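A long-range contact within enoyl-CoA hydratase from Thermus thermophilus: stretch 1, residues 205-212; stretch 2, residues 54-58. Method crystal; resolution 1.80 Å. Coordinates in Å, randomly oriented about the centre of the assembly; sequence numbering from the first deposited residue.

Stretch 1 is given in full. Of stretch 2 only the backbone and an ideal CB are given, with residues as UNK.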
# COMPACT_ATOMS: atom_id res chain seq x y z
N ARG A 205 -24.50 -10.40 -22.83
CA ARG A 205 -25.06 -9.38 -21.94
C ARG A 205 -24.07 -8.25 -21.72
O ARG A 205 -24.45 -7.08 -21.68
CB ARG A 205 -25.44 -9.99 -20.58
CG ARG A 205 -26.75 -10.76 -20.56
CD ARG A 205 -27.07 -11.26 -19.15
NE ARG A 205 -27.31 -10.17 -18.20
CZ ARG A 205 -27.38 -10.33 -16.89
NH1 ARG A 205 -27.24 -11.53 -16.35
NH2 ARG A 205 -27.60 -9.28 -16.10
N LEU A 206 -22.80 -8.60 -21.56
CA LEU A 206 -21.76 -7.60 -21.35
C LEU A 206 -21.60 -6.75 -22.61
O LEU A 206 -21.40 -5.54 -22.53
CB LEU A 206 -20.44 -8.28 -21.02
CG LEU A 206 -20.38 -8.92 -19.63
CD1 LEU A 206 -19.20 -9.87 -19.55
CD2 LEU A 206 -20.28 -7.84 -18.57
N ALA A 207 -21.70 -7.38 -23.78
CA ALA A 207 -21.58 -6.66 -25.04
C ALA A 207 -22.76 -5.71 -25.22
O ALA A 207 -22.68 -4.75 -25.99
CB ALA A 207 -21.51 -7.65 -26.21
N GLN A 208 -23.85 -5.97 -24.52
CA GLN A 208 -25.03 -5.12 -24.61
C GLN A 208 -24.98 -4.00 -23.57
O GLN A 208 -25.84 -3.11 -23.57
CB GLN A 208 -26.30 -5.95 -24.41
CG GLN A 208 -26.56 -6.92 -25.55
CD GLN A 208 -27.71 -7.86 -25.25
OE1 GLN A 208 -28.11 -8.67 -26.09
NE2 GLN A 208 -28.26 -7.75 -24.04
N GLY A 209 -23.99 -4.05 -22.70
CA GLY A 209 -23.86 -3.04 -21.67
C GLY A 209 -23.15 -1.79 -22.18
O GLY A 209 -22.75 -1.74 -23.35
N PRO A 210 -22.99 -0.77 -21.33
CA PRO A 210 -22.32 0.49 -21.69
C PRO A 210 -20.81 0.31 -21.76
O PRO A 210 -20.14 0.12 -20.74
CB PRO A 210 -22.76 1.43 -20.57
CG PRO A 210 -22.83 0.52 -19.39
CD PRO A 210 -23.49 -0.73 -19.94
N LYS A 211 -20.28 0.38 -22.98
CA LYS A 211 -18.86 0.19 -23.25
C LYS A 211 -17.89 0.98 -22.38
O LYS A 211 -17.00 0.39 -21.75
CB LYS A 211 -18.59 0.51 -24.73
CG LYS A 211 -17.20 0.18 -25.21
CD LYS A 211 -17.14 0.28 -26.73
CE LYS A 211 -15.82 -0.23 -27.29
NZ LYS A 211 -15.85 -0.32 -28.78
N GLU A 212 -18.04 2.30 -22.34
CA GLU A 212 -17.15 3.12 -21.53
C GLU A 212 -17.30 2.85 -20.04
O GLU A 212 -16.31 2.73 -19.32
CB GLU A 212 -17.39 4.61 -21.80
CG GLU A 212 -16.53 5.52 -20.93
CD GLU A 212 -16.72 6.99 -21.25
OE1 GLU A 212 -16.48 7.38 -22.41
OE2 GLU A 212 -17.10 7.75 -20.34
N UNK A 54 -14.67 -2.80 -32.47
CA UNK A 54 -15.92 -3.52 -32.32
C UNK A 54 -15.98 -4.54 -31.20
O UNK A 54 -17.03 -5.12 -30.96
CB UNK A 54 -16.24 -4.23 -33.64
N UNK A 55 -14.86 -4.77 -30.52
CA UNK A 55 -14.87 -5.74 -29.42
C UNK A 55 -15.53 -5.10 -28.20
O UNK A 55 -15.07 -4.07 -27.71
CB UNK A 55 -13.45 -6.21 -29.09
N UNK A 56 -16.61 -5.72 -27.71
CA UNK A 56 -17.30 -5.21 -26.53
C UNK A 56 -17.12 -6.19 -25.38
O UNK A 56 -17.30 -5.84 -24.21
CB UNK A 56 -18.78 -4.98 -26.82
N UNK A 57 -16.76 -7.43 -25.72
CA UNK A 57 -16.52 -8.46 -24.72
C UNK A 57 -15.73 -9.60 -25.36
O UNK A 57 -15.92 -9.90 -26.54
CB UNK A 57 -17.84 -8.97 -24.13
N UNK A 58 -14.85 -10.22 -24.59
CA UNK A 58 -14.05 -11.33 -25.07
C UNK A 58 -14.49 -12.61 -24.37
O UNK A 58 -14.70 -12.63 -23.15
CB UNK A 58 -12.56 -11.07 -24.84

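Position 54 is decided by its own backbone rather than by stretch 1. Its phi/psi of 96°/-6° lies in the left-handed region, where a CB is generally unfavourable, and the CA-to-CB direction leads away from stretch 1, with no atom of that stretch within 5.5 Å of an ideal CB. Glycine is the first expectation, with asparagine a possible substitute. The deposited residue is Gly54. Its N donates to a water (2.7 Å from Gly54 N to the water oxygen) that also accepts a weak hydrogen bond from Lys211 NZ, at 3.2 Å.

Position 55, at -77°/121°, has an extended backbone open to almost any L-residue. Its CB points away and again has nothing of stretch 1 within 5.5 Å, so the visible atoms do not select a side chain. The carbonyl matters more: Lys211 CE lies 3.9 Å from the O of position 55. The deposited residue is Val55, with chi1 at 176° (t), its side chain coming no nearer to stretch 1 than the 6.4 Å from Val55 CB to Lys211 NZ. A second water donates to Val55 O (2.8 Å from the water oxygen to Val55 O) and accepts a weak hydrogen bond from Lys211 NZ (3.5 Å).

Position 56 holds most of the contact. Its CA is 4.8 Å from the CA of Ala207, the nearest CA pair across the stretches, and its CB points toward stretch 1, with the ideal CB 3.7 Å from Ala207 CA. The CB thus packs closely on Ala207, and a chain long enough to pass it can reach the carbonyls beyond. Farther out, the carbonyls of Ala207 and Gly209 present two acceptors. Nearby Lys211 brings a positive charge, which might suggest an acid, but the paired carbonyls call for a donor: arginine, lysine or glutamine are all reasonable, and arginine best supplies two separate N-H groups. The deposited residue is Arg56, with chi1 at -64° (m), chi2 at 177° (t) and chi3 at 75° (p). Arg56 NE donates to Ala207 O at 2.6 Å with an N-H...O angle of 160°, and Arg56 NH2 donates to Gly209 O at 2.9 Å with a more bent 133°. Both oxygens lie at the guanidinium edge, near its plane, as in-plane N-H donors require. Lys211 CD comes within 3.8 Å of Arg56 NH1, an approach by the aliphatic part of the lysine, while one water accepts from both Arg56 NH2 (3.2 Å) and Lys211 N (3.1 Å).

Position 57 begins a strand, at -163°/145°, and its CB points toward stretch 1. The ideal CB is 4.1 Å from Leu206 CB and 4.2 Å from Ala207 N, so a small, apolar residue fits well; serine is also conceivable. The deposited Ala57 places its CB 4.1 Å from Leu206 CB and 4.4 Å from Ala207 CB.

Position 58 continues the strand at -112°/136°, beyond reach of stretch 1. Beta-branched residues suit such angles, and Val58 is deposited.

Stretch 2, residues 54-58: GVRAV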
# COMPACT_ATOMS: atom_id res chain seq x y z
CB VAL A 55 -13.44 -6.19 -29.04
CG1 VAL A 55 -13.50 -7.12 -27.83
CG2 VAL A 55 -12.78 -6.89 -30.21
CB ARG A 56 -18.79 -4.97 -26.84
CG ARG A 56 -19.02 -3.88 -27.90
CD ARG A 56 -20.50 -3.70 -28.26
NE ARG A 56 -21.25 -2.98 -27.23
CZ ARG A 56 -21.29 -1.66 -27.10
NH1 ARG A 56 -20.60 -0.87 -27.92
NH2 ARG A 56 -22.02 -1.11 -26.13
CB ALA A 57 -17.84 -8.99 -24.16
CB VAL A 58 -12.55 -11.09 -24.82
CG1 VAL A 58 -11.75 -12.36 -25.12
CG2 VAL A 58 -12.06 -9.95 -25.70
O HOH W 1 -13.95 -0.45 -31.32
O HOH W 2 -13.06 -2.35 -28.50
O HOH W 3 -21.96 1.95 -25.12
O HOH W 4 -18.85 -1.15 -30.15
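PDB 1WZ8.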